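Local coordinates for bifunctional protein PutA (Bdellovibrio bacteriovorus, PDB 5UR2), which probably carries out both steps of L-proline oxidation to L-glutamate, joining a flavin-dependent proline dehydrogenase and an NAD+-dependent glutamate semialdehyde dehydrogenase in one chain, at residues D5-I10 and N356-A361; V11-E16 and C363-E368; L18-S23 and V394-R399. One frame throughout, in Å; residues are numbered along the deposited sequence.

Contact 1. Residues D5-I10 and N356-A361; sequences DIQSQI and NVRTLA. With P5F (N-propargylglycine-modified flavin adenine dinucleotide), chain F.
Ile10 packs against Arg358 and Ala361, side chains of the helix that follows barrel strand 349-353. Its CG2 methyl lies over one face of the Arg358 guanidinium, 3.5 Å from NH1 and displaced toward the rim of the group rather than centred on CZ. The same methyl reaches Ala361 CB at 4.3 Å, while Ala361 CB also meets the backbone Ile10 O at 3.9 Å. Within these segments the backbones come nearest at Ile10 and Ala361, whose CA atoms are 5.8 Å apart; the small side chain of Ala361 permits this.

The chain of Arg358 is bent at chi2 (69°) before it runs out to helix 6-22, where its guanidinium meets Gln7 end-on. Both terminal nitrogens point at one oxygen: NH2 donates to Gln7 OE1 on a lone pair at 2.8 Å, and NH1 gives a longer, more bent bond of 3.2 Å to Gln7 OE1. Gln7 OE1 lies in the guanidinium plane, at its edge, and the amide is turned only 24° from that plane; Ile10 covers a face. Arg358 NH2 also forms a salt bridge with Glu335, and NH1 donates to Leu444 O.

At the start of helix 357-369, Asn356 is the N-cap: OD1 accepts from Thr359 N, and ND2 donates to P5F O1A, a diphosphate oxygen of the modified flavin, at 2.7 Å. The helix thus meets the cofactor through its N-cap residue and the N-terminal helix along its flank. The buried guanidinium is satisfied by the neutral oxygens of Gln7 and Leu444 and by the carboxylate of Glu335, so its charge is probably balanced mainly by Glu335, with Gln7 supplying directional bonds.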
loop_
_atom_site.group_PDB
_atom_site.type_symbol
_atom_site.label_atom_id
_atom_site.label_comp_id
_atom_site.label_asym_id
_atom_site.label_seq_id
_atom_site.Cartn_x
_atom_site.Cartn_y
_atom_site.Cartn_z
ATOM N N ASP B 5 46.352 22.041 37.237
ATOM C CA ASP B 5 45.159 22.841 37.501
ATOM C C ASP B 5 44.975 23.990 36.508
ATOM O O ASP B 5 44.452 25.045 36.891
ATOM C CB ASP B 5 45.182 23.379 38.937
ATOM C CG ASP B 5 46.207 24.515 39.150
ATOM O OD1 ASP B 5 47.019 24.812 38.242
ATOM O OD2 ASP B 5 46.206 25.101 40.258
ATOM N N ILE B 6 45.366 23.815 35.239
ATOM C CA ILE B 6 45.218 24.904 34.269
ATOM C C ILE B 6 43.748 25.275 34.108
ATOM O O ILE B 6 43.400 26.457 34.002
ATOM C CB ILE B 6 45.842 24.510 32.913
ATOM C CG1 ILE B 6 45.853 25.688 31.924
ATOM C CG2 ILE B 6 45.126 23.300 32.306
ATOM C CD1 ILE B 6 46.721 26.850 32.335
ATOM N N GLN B 7 42.860 24.278 34.167
ATOM C CA GLN B 7 41.436 24.533 34.010
ATOM C C GLN B 7 40.925 25.491 35.077
ATOM O O GLN B 7 40.023 26.291 34.809
ATOM C CB GLN B 7 40.668 23.210 34.015
ATOM C CG GLN B 7 41.036 22.343 32.800
ATOM C CD GLN B 7 40.934 23.119 31.475
ATOM O OE1 GLN B 7 39.989 23.877 31.248
ATOM N NE2 GLN B 7 41.948 22.973 30.627
ATOM N N SER B 8 41.482 25.421 36.289
ATOM C CA SER B 8 41.106 26.370 37.331
ATOM C C SER B 8 41.597 27.780 37.024
ATOM O O SER B 8 40.933 28.755 37.389
ATOM C CB SER B 8 41.640 25.910 38.687
ATOM O OG SER B 8 42.726 26.727 39.090
ATOM N N GLN B 9 42.766 27.919 36.396
ATOM C CA GLN B 9 43.249 29.258 36.063
ATOM C C GLN B 9 42.465 29.863 34.905
ATOM O O GLN B 9 42.257 31.082 34.859
ATOM C CB GLN B 9 44.730 29.218 35.721
ATOM C CG GLN B 9 45.590 28.533 36.765
ATOM C CD GLN B 9 47.079 28.677 36.489
ATOM O OE1 GLN B 9 47.545 29.722 36.023
ATOM N NE2 GLN B 9 47.833 27.624 36.779
ATOM N N ILE B 10 42.030 29.034 33.957
ATOM C CA ILE B 10 41.185 29.532 32.875
ATOM C C ILE B 10 39.847 30.020 33.432
ATOM O O ILE B 10 39.389 31.124 33.112
ATOM C CB ILE B 10 41.016 28.448 31.796
ATOM C CG1 ILE B 10 42.369 28.206 31.118
ATOM C CG2 ILE B 10 39.963 28.857 30.774
ATOM C CD1 ILE B 10 42.381 27.038 30.186
ATOM N N ASN B 356 33.035 33.944 22.596
ATOM C CA ASN B 356 32.834 33.061 23.739
ATOM C C ASN B 356 33.893 33.362 24.796
ATOM O O ASN B 356 35.090 33.225 24.524
ATOM C CB ASN B 356 32.909 31.617 23.228
ATOM C CG ASN B 356 32.732 30.562 24.307
ATOM O OD1 ASN B 356 33.186 30.712 25.430
ATOM N ND2 ASN B 356 32.081 29.458 23.941
ATOM N N VAL B 357 33.455 33.775 25.999
ATOM C CA VAL B 357 34.399 34.188 27.043
ATOM C C VAL B 357 35.272 33.015 27.492
ATOM O O VAL B 357 36.459 33.197 27.773
ATOM C CB VAL B 357 33.658 34.836 28.231
ATOM C CG1 VAL B 357 34.594 35.018 29.426
ATOM C CG2 VAL B 357 33.115 36.196 27.830
ATOM N N ARG B 358 34.708 31.797 27.559
ATOM C CA ARG B 358 35.523 30.614 27.855
ATOM C C ARG B 358 36.658 30.455 26.848
ATOM O O ARG B 358 37.836 30.363 27.229
ATOM C CB ARG B 358 34.650 29.355 27.883
ATOM C CG ARG B 358 35.423 28.041 27.675
ATOM C CD ARG B 358 36.328 27.691 28.860
ATOM N NE ARG B 358 37.376 26.733 28.484
ATOM C CZ ARG B 358 38.078 26.003 29.354
ATOM N NH1 ARG B 358 37.842 26.111 30.653
ATOM N NH2 ARG B 358 39.020 25.165 28.930
ATOM N N THR B 359 36.317 30.439 25.552
ATOM C CA THR B 359 37.312 30.321 24.486
ATOM C C THR B 359 38.374 31.408 24.588
ATOM O O THR B 359 39.579 31.133 24.514
ATOM C CB THR B 359 36.617 30.400 23.123
ATOM O OG1 THR B 359 35.569 29.419 23.059
ATOM C CG2 THR B 359 37.629 30.166 21.971
ATOM N N LEU B 360 37.941 32.661 24.731
ATOM C CA LEU B 360 38.890 33.764 24.833
ATOM C C LEU B 360 39.808 33.605 26.045
ATOM O O LEU B 360 41.019 33.840 25.947
ATOM C CB LEU B 360 38.135 35.095 24.899
ATOM C CG LEU B 360 37.256 35.435 23.684
ATOM C CD1 LEU B 360 36.354 36.636 23.959
ATOM C CD2 LEU B 360 38.128 35.712 22.489
ATOM N N ALA B 361 39.249 33.228 27.200
ATOM C CA ALA B 361 40.053 33.099 28.418
ATOM C C ALA B 361 41.060 31.958 28.305
ATOM O O ALA B 361 42.186 32.067 28.802
ATOM C CB ALA B 361 39.151 32.886 29.636
HETATM P PA P5F F . 30.146 29.862 20.204
HETATM O O1A P5F F . 31.138 29.571 21.381
HETATM O O2A P5F F . 28.738 29.963 20.524
HETATM O O5B P5F F . 30.109 28.812 19.127
HETATM C C5B P5F F . 29.068 28.646 18.171
HETATM C C4B P5F F . 29.576 27.715 17.060
HETATM O O4B P5F F . 29.671 26.367 17.452
HETATM C C3B P5F F . 28.771 27.670 15.793
HETATM O O3B P5F F . 28.986 28.764 14.986
HETATM C C2B P5F F . 29.227 26.412 15.171
HETATM O O2B P5F F . 30.428 26.635 14.516
HETATM C C1B P5F F . 29.470 25.532 16.345
HETATM N N9A P5F F . 28.380 24.642 16.657
HETATM C C8A P5F F . 27.064 24.973 16.949
HETATM N N7A P5F F . 26.388 23.846 17.202
HETATM C C5A P5F F . 27.238 22.743 17.100
HETATM C C6A P5F F . 27.090 21.364 17.231
HETATM N N6A P5F F . 25.818 20.793 17.576
HETATM N N1A P5F F . 28.139 20.542 17.038
HETATM C C2A P5F F . 29.356 21.031 16.718
HETATM N N3A P5F F . 29.526 22.375 16.554
HETATM C C4A P5F F . 28.520 23.239 16.738
HETATM N N1 P5F F . 33.014 31.211 9.887
HETATM C C2 P5F F . 33.457 30.435 8.753
HETATM O O2 P5F F . 33.018 29.135 8.643
HETATM N N3 P5F F . 34.340 30.995 7.773
HETATM C C4 P5F F . 34.813 32.327 7.862
HETATM O O4 P5F F . 35.674 32.811 6.868
HETATM C C4X P5F F . 34.339 33.151 9.052
HETATM N N5 P5F F . 34.652 34.573 9.174
HETATM C C5X P5F F . 34.536 35.146 10.529
HETATM C C6 P5F F . 35.321 36.366 10.892
HETATM C C7 P5F F . 35.278 36.867 12.217
HETATM C C7M P5F F . 36.078 38.101 12.570
HETATM C C8 P5F F . 34.491 36.213 13.213
HETATM C C8M P5F F . 34.424 36.715 14.632
HETATM C C9 P5F F . 33.747 35.057 12.879
HETATM C C9A P5F F . 33.783 34.526 11.487
HETATM N N10 P5F F . 33.030 33.315 11.150
HETATM C C10 P5F F . 33.476 32.581 10.000
HETATM C "C1'" P5F F . 31.986 32.744 12.037
HETATM C "C2'" P5F F . 32.572 31.869 13.145
HETATM O "O2'" P5F F . 33.096 30.732 12.574
HETATM C "C3'" P5F F . 31.584 31.473 14.244
HETATM O "O3'" P5F F . 30.577 30.722 13.676
HETATM C "C4'" P5F F . 30.933 32.637 14.978
HETATM O "O4'" P5F F . 31.830 33.693 14.945
HETATM C "C5'" P5F F . 30.417 32.320 16.394
HETATM O "O5'" P5F F . 31.270 31.474 17.140
HETATM P P P5F F . 31.623 31.645 18.714
HETATM O O1P P5F F . 33.020 31.116 19.217
HETATM O O2P P5F F . 31.304 33.175 18.906
HETATM O O3P P5F F . 30.244 31.139 19.448
HETATM C C21 P5F F . 33.194 35.302 7.127
HETATM C C22 P5F F . 34.030 34.990 8.141
HETATM C C23 P5F F . 33.393 34.722 5.716
#

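Contact 2. Residues V11-E16 and C363-E368; sequences VSRGEE and CMLYAE
Arg13 leaves helix 6-22 with CG anti to its backbone N (chi1 -180°), then bends at chi2 and again at chi3 (51°), which carries its guanidinium across to helix 357-369, toward the C-terminal end of that helix, to meet Glu368. Glu368 comes from the opposite direction on a chain extended beyond CG. They meet end-on in a two-pronged salt bridge, one nitrogen to each oxygen. NH1 reaches Glu368 OE2 at 2.7 Å by a nearly straight bond (172°) in the guanidinium plane. NH2 reaches Glu368 OE1 on its syn lone pair at 3.0 Å, a more bent bond whose oxygen is tilted out of that plane. A long ion pair of 3.8 Å from Arg13 NE to Glu16 OE1, well out of plane, extends the network within the first helix.

Leu365 CD2 covers the centre of one guanidinium face and also meets Arg13 CB at 3.6 Å. Met364 crosses the arginine at about a right angle, its SD lying 4.0 Å from Arg13 CG.

Around it, Tyr398, in the loop before barrel strand 400-406, touches Arg13, Met364 and Glu368, while helix 327-343 also packs on helix 357-369, touching Cys363 and Tyr366.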
loop_
_atom_site.group_PDB
_atom_site.type_symbol
_atom_site.label_atom_id
_atom_site.label_comp_id
_atom_site.label_asym_id
_atom_site.label_seq_id
_atom_site.Cartn_x
_atom_site.Cartn_y
_atom_site.Cartn_z
ATOM N N VAL B 11 39.226 29.225 34.312
ATOM C CA VAL B 11 37.965 29.641 34.929
ATOM C C VAL B 11 38.128 30.986 35.626
ATOM O O VAL B 11 37.242 31.848 35.553
ATOM C CB VAL B 11 37.446 28.557 35.893
ATOM C CG1 VAL B 11 36.311 29.102 36.761
ATOM C CG2 VAL B 11 36.953 27.364 35.108
ATOM N N SER B 12 39.256 31.184 36.316
ATOM C CA SER B 12 39.506 32.456 36.995
ATOM C C SER B 12 39.562 33.618 36.010
ATOM O O SER B 12 39.030 34.700 36.286
ATOM C CB SER B 12 40.802 32.379 37.808
ATOM O OG SER B 12 40.686 31.409 38.828
ATOM N N ARG B 13 40.252 33.436 34.880
ATOM C CA ARG B 13 40.332 34.513 33.901
ATOM C C ARG B 13 38.955 34.848 33.340
ATOM O O ARG B 13 38.622 36.026 33.156
ATOM C CB ARG B 13 41.299 34.141 32.780
ATOM C CG ARG B 13 41.430 35.220 31.725
ATOM C CD ARG B 13 41.973 36.487 32.354
ATOM N NE ARG B 13 43.182 36.224 33.126
ATOM C CZ ARG B 13 44.414 36.239 32.628
ATOM N NH1 ARG B 13 44.609 36.529 31.345
ATOM N NH2 ARG B 13 45.454 35.975 33.421
ATOM N N GLY B 14 38.141 33.821 33.071
ATOM C CA GLY B 14 36.790 34.065 32.591
ATOM C C GLY B 14 35.934 34.804 33.603
ATOM O O GLY B 14 35.133 35.673 33.240
ATOM N N GLU B 15 36.117 34.498 34.892
ATOM C CA GLU B 15 35.369 35.202 35.927
ATOM C C GLU B 15 35.748 36.677 35.977
ATOM O O GLU B 15 34.878 37.537 36.168
ATOM C CB GLU B 15 35.599 34.539 37.287
ATOM C CG GLU B 15 34.932 33.175 37.429
ATOM C CD GLU B 15 35.267 32.494 38.748
ATOM O OE1 GLU B 15 36.134 33.014 39.475
ATOM O OE2 GLU B 15 34.661 31.444 39.060
ATOM N N GLU B 16 37.035 36.995 35.789
ATOM C CA GLU B 16 37.443 38.396 35.723
ATOM C C GLU B 16 36.793 39.106 34.547
ATOM O O GLU B 16 36.268 40.215 34.700
ATOM C CB GLU B 16 38.962 38.506 35.615
ATOM C CG GLU B 16 39.461 39.930 35.372
ATOM C CD GLU B 16 40.964 39.994 35.107
ATOM O OE1 GLU B 16 41.645 38.952 35.270
ATOM O OE2 GLU B 16 41.460 41.091 34.757
ATOM N N CYS B 363 42.482 30.904 25.488
ATOM C CA CYS B 363 43.553 31.402 24.639
ATOM C C CYS B 363 44.505 32.303 25.425
ATOM O O CYS B 363 45.730 32.188 25.294
ATOM C CB CYS B 363 42.967 32.145 23.447
ATOM S SG CYS B 363 42.109 31.085 22.251
ATOM N N MET B 364 43.962 33.188 26.260
ATOM C CA MET B 364 44.814 34.100 27.017
ATOM C C MET B 364 45.784 33.332 27.892
ATOM O O MET B 364 46.973 33.667 27.957
ATOM C CB MET B 364 43.974 35.033 27.886
ATOM C CG MET B 364 43.168 36.065 27.129
ATOM S SD MET B 364 42.079 36.971 28.242
ATOM C CE MET B 364 41.282 38.063 27.070
ATOM N N LEU B 365 45.286 32.307 28.587
ATOM C CA LEU B 365 46.119 31.550 29.515
ATOM C C LEU B 365 47.160 30.729 28.767
ATOM O O LEU B 365 48.344 30.718 29.139
ATOM C CB LEU B 365 45.244 30.646 30.392
ATOM C CG LEU B 365 44.954 31.179 31.792
ATOM C CD1 LEU B 365 46.223 31.245 32.618
ATOM C CD2 LEU B 365 44.345 32.556 31.682
ATOM N N TYR B 366 46.738 30.052 27.694
ATOM C CA TYR B 366 47.671 29.267 26.894
ATOM C C TYR B 366 48.798 30.153 26.378
ATOM O O TYR B 366 49.974 29.752 26.379
ATOM C CB TYR B 366 46.933 28.593 25.728
ATOM C CG TYR B 366 45.890 27.558 26.131
ATOM C CD1 TYR B 366 46.037 26.768 27.272
ATOM C CD2 TYR B 366 44.731 27.410 25.385
ATOM C CE1 TYR B 366 45.047 25.821 27.637
ATOM C CE2 TYR B 366 43.739 26.485 25.745
ATOM C CZ TYR B 366 43.902 25.691 26.861
ATOM O OH TYR B 366 42.901 24.784 27.185
ATOM N N ALA B 367 48.463 31.381 25.966
ATOM C CA ALA B 367 49.509 32.325 25.580
ATOM C C ALA B 367 50.400 32.664 26.769
ATOM O O ALA B 367 51.627 32.745 26.632
ATOM C CB ALA B 367 48.894 33.594 24.985
ATOM N N GLU B 368 49.806 32.860 27.951
ATOM C CA GLU B 368 50.606 33.278 29.103
ATOM C C GLU B 368 51.515 32.159 29.590
ATOM O O GLU B 368 52.648 32.416 30.002
ATOM C CB GLU B 368 49.704 33.768 30.237
ATOM C CG GLU B 368 49.121 35.141 29.968
ATOM C CD GLU B 368 47.966 35.501 30.882
ATOM O OE1 GLU B 368 47.828 34.869 31.957
ATOM O OE2 GLU B 368 47.196 36.420 30.512
#

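Contact 3. Residues L18-S23 and V394-R399; sequences LKRMES and VDMGYR
Asp395, whose CB comes within 4.2 Å of Arg20 NH1, has its OD2 gripped by two groups: a salt bridge from Lys391 NZ and a hydrogen bond from Gln24 NE2. Arg20 makes no bond of its own to this carboxylate; its NH1 stays 5.3 Å from Asp395 OD2. The arginine instead lays its flat group against Met396. Met396 CG sits over one face of the guanidinium, off-centre toward the rim, 3.6 Å from Arg20 NE and 3.8 Å from Arg20 CZ. Met396 SD follows at 4.0 Å from Arg20 CD, where the aliphatic stem of the arginine, extended from CG to NE, offers a second surface.

Met396 is placed by the end of helix 387-395. Gly397, with positive phi (95°), closes a Schellman motif there, its N bonding back to Val394 O at 2.9 Å, and from this turn the chain runs on to the last barrel strand, 400-406.

Contact across the segments is therefore apolar in character although an arginine carries it. The guanidinium faces a thioether chain, its NE has a weak, long ion pair with Glu16, and any attraction to Asp395, whose carboxylate is already paired with Lys391, is probably long-range and weak at this exposed site.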
loop_
_atom_site.group_PDB
_atom_site.type_symbol
_atom_site.label_atom_id
_atom_site.label_comp_id
_atom_site.label_asym_id
_atom_site.label_seq_id
_atom_site.Cartn_x
_atom_site.Cartn_y
_atom_site.Cartn_z
ATOM N N LEU B 18 33.993 38.407 32.936
ATOM C CA LEU B 18 32.571 38.623 33.178
ATOM C C LEU B 18 32.333 39.673 34.263
ATOM O O LEU B 18 31.327 40.395 34.218
ATOM C CB LEU B 18 31.899 37.298 33.533
ATOM C CG LEU B 18 31.901 36.278 32.381
ATOM C CD1 LEU B 18 31.574 34.884 32.869
ATOM C CD2 LEU B 18 30.923 36.670 31.301
ATOM N N LYS B 19 33.219 39.760 35.258
ATOM C CA LYS B 19 33.053 40.781 36.290
ATOM C C LYS B 19 33.212 42.178 35.702
ATOM O O LYS B 19 32.376 43.061 35.940
ATOM C CB LYS B 19 34.044 40.551 37.434
ATOM C CG LYS B 19 33.968 41.575 38.552
ATOM C CD LYS B 19 32.548 41.749 39.097
ATOM C CE LYS B 19 32.079 40.561 39.937
ATOM N NZ LYS B 19 30.886 40.910 40.780
ATOM N N ARG B 20 34.262 42.380 34.896
ATOM C CA ARG B 20 34.456 43.659 34.219
ATOM C C ARG B 20 33.260 44.002 33.341
ATOM O O ARG B 20 32.874 45.173 33.233
ATOM C CB ARG B 20 35.711 43.623 33.348
ATOM C CG ARG B 20 37.043 43.627 34.051
ATOM C CD ARG B 20 38.126 43.385 32.998
ATOM N NE ARG B 20 39.493 43.530 33.494
ATOM C CZ ARG B 20 40.188 44.664 33.473
ATOM N NH1 ARG B 20 39.638 45.778 33.000
ATOM N NH2 ARG B 20 41.434 44.677 33.933
ATOM N N MET B 21 32.659 42.989 32.708
ATOM C CA MET B 21 31.540 43.235 31.806
ATOM C C MET B 21 30.361 43.852 32.534
ATOM O O MET B 21 29.612 44.636 31.943
ATOM C CB MET B 21 31.118 41.934 31.122
ATOM C CG MET B 21 32.037 41.509 29.994
ATOM S SD MET B 21 31.828 39.779 29.543
ATOM C CE MET B 21 30.055 39.728 29.241
ATOM N N GLU B 22 30.193 43.531 33.821
ATOM C CA GLU B 22 29.117 44.131 34.597
ATOM C C GLU B 22 29.297 45.633 34.755
ATOM O O GLU B 22 28.308 46.340 34.973
ATOM C CB GLU B 22 29.043 43.498 35.985
ATOM C CG GLU B 22 29.009 41.980 36.020
ATOM C CD GLU B 22 28.996 41.455 37.449
ATOM O OE1 GLU B 22 28.973 40.220 37.650
ATOM O OE2 GLU B 22 29.008 42.288 38.378
ATOM N N SER B 23 30.527 46.136 34.640
ATOM C CA SER B 23 30.821 47.554 34.807
ATOM C C SER B 23 30.731 48.350 33.509
ATOM O O SER B 23 30.879 49.576 33.548
ATOM C CB SER B 23 32.214 47.736 35.420
ATOM N N VAL B 394 39.307 45.061 24.950
ATOM C CA VAL B 394 40.128 46.231 24.643
ATOM C C VAL B 394 40.670 46.849 25.925
ATOM O O VAL B 394 41.847 47.229 25.998
ATOM C CB VAL B 394 39.319 47.248 23.815
ATOM C CG1 VAL B 394 40.130 48.520 23.584
ATOM C CG2 VAL B 394 38.878 46.638 22.493
ATOM N N ASP B 395 39.814 46.983 26.946
ATOM C CA ASP B 395 40.274 47.522 28.225
ATOM C C ASP B 395 41.403 46.682 28.806
ATOM O O ASP B 395 42.310 47.223 29.448
ATOM C CB ASP B 395 39.126 47.594 29.234
ATOM C CG ASP B 395 38.073 48.629 28.866
ATOM O OD1 ASP B 395 38.390 49.577 28.107
ATOM O OD2 ASP B 395 36.929 48.494 29.364
ATOM N N MET B 396 41.384 45.369 28.580
ATOM C CA MET B 396 42.436 44.519 29.120
ATOM C C MET B 396 43.734 44.627 28.332
ATOM O O MET B 396 44.703 43.928 28.659
ATOM C CB MET B 396 41.944 43.072 29.174
ATOM C CG MET B 396 40.862 42.892 30.231
ATOM S SD MET B 396 39.979 41.336 30.135
ATOM C CE MET B 396 41.251 40.165 30.613
ATOM N N GLY B 397 43.760 45.468 27.298
ATOM C CA GLY B 397 44.968 45.772 26.565
ATOM C C GLY B 397 45.205 44.955 25.318
ATOM O O GLY B 397 46.263 45.105 24.701
ATOM N N TYR B 398 44.259 44.111 24.915
ATOM C CA TYR B 398 44.468 43.225 23.776
ATOM C C TYR B 398 44.036 43.902 22.481
ATOM O O TYR B 398 43.169 44.784 22.472
ATOM C CB TYR B 398 43.696 41.921 23.960
ATOM C CG TYR B 398 44.206 41.023 25.072
ATOM C CD1 TYR B 398 45.241 40.119 24.851
ATOM C CD2 TYR B 398 43.633 41.062 26.342
ATOM C CE1 TYR B 398 45.696 39.279 25.873
ATOM C CE2 TYR B 398 44.084 40.233 27.370
ATOM C CZ TYR B 398 45.115 39.345 27.131
ATOM O OH TYR B 398 45.559 38.523 28.151
ATOM N N ARG B 399 44.636 43.461 21.378
ATOM C CA ARG B 399 44.298 43.969 20.056
ATOM C C ARG B 399 43.016 43.304 19.551
ATOM O O ARG B 399 42.952 42.074 19.438
ATOM C CB ARG B 399 45.452 43.719 19.093
ATOM C CG ARG B 399 45.208 44.291 17.715
ATOM C CD ARG B 399 46.495 44.400 16.914
ATOM N NE ARG B 399 47.040 43.098 16.551
ATOM C CZ ARG B 399 48.035 42.499 17.197
ATOM N NH1 ARG B 399 48.600 43.087 18.246
ATOM N NH2 ARG B 399 48.474 41.320 16.781
#

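All three contacts lay the N-terminal helix 6-22 across the outside of the proline dehydrogenase barrel. Contacts 1 and 2 share helix 357-369, and their centres lie about 5 Å apart; contact 3 moves on to the end of helix 387-395. Burial falls along the N-terminal helix from contact 1, which is largely buried, through the partly buried contact 2, to contact 3 at the surface. In each an arginine, from the barrel helix in contact 1 but from helix 6-22 in contacts 2 and 3, packs a guanidinium face on an apolar side chain. Its edge partner changes: an amide oxygen in contact 1, a carboxylate in contact 2, and no acceptor across the segments in contact 3. Tyr398 and Met364 join contacts 2 and 3.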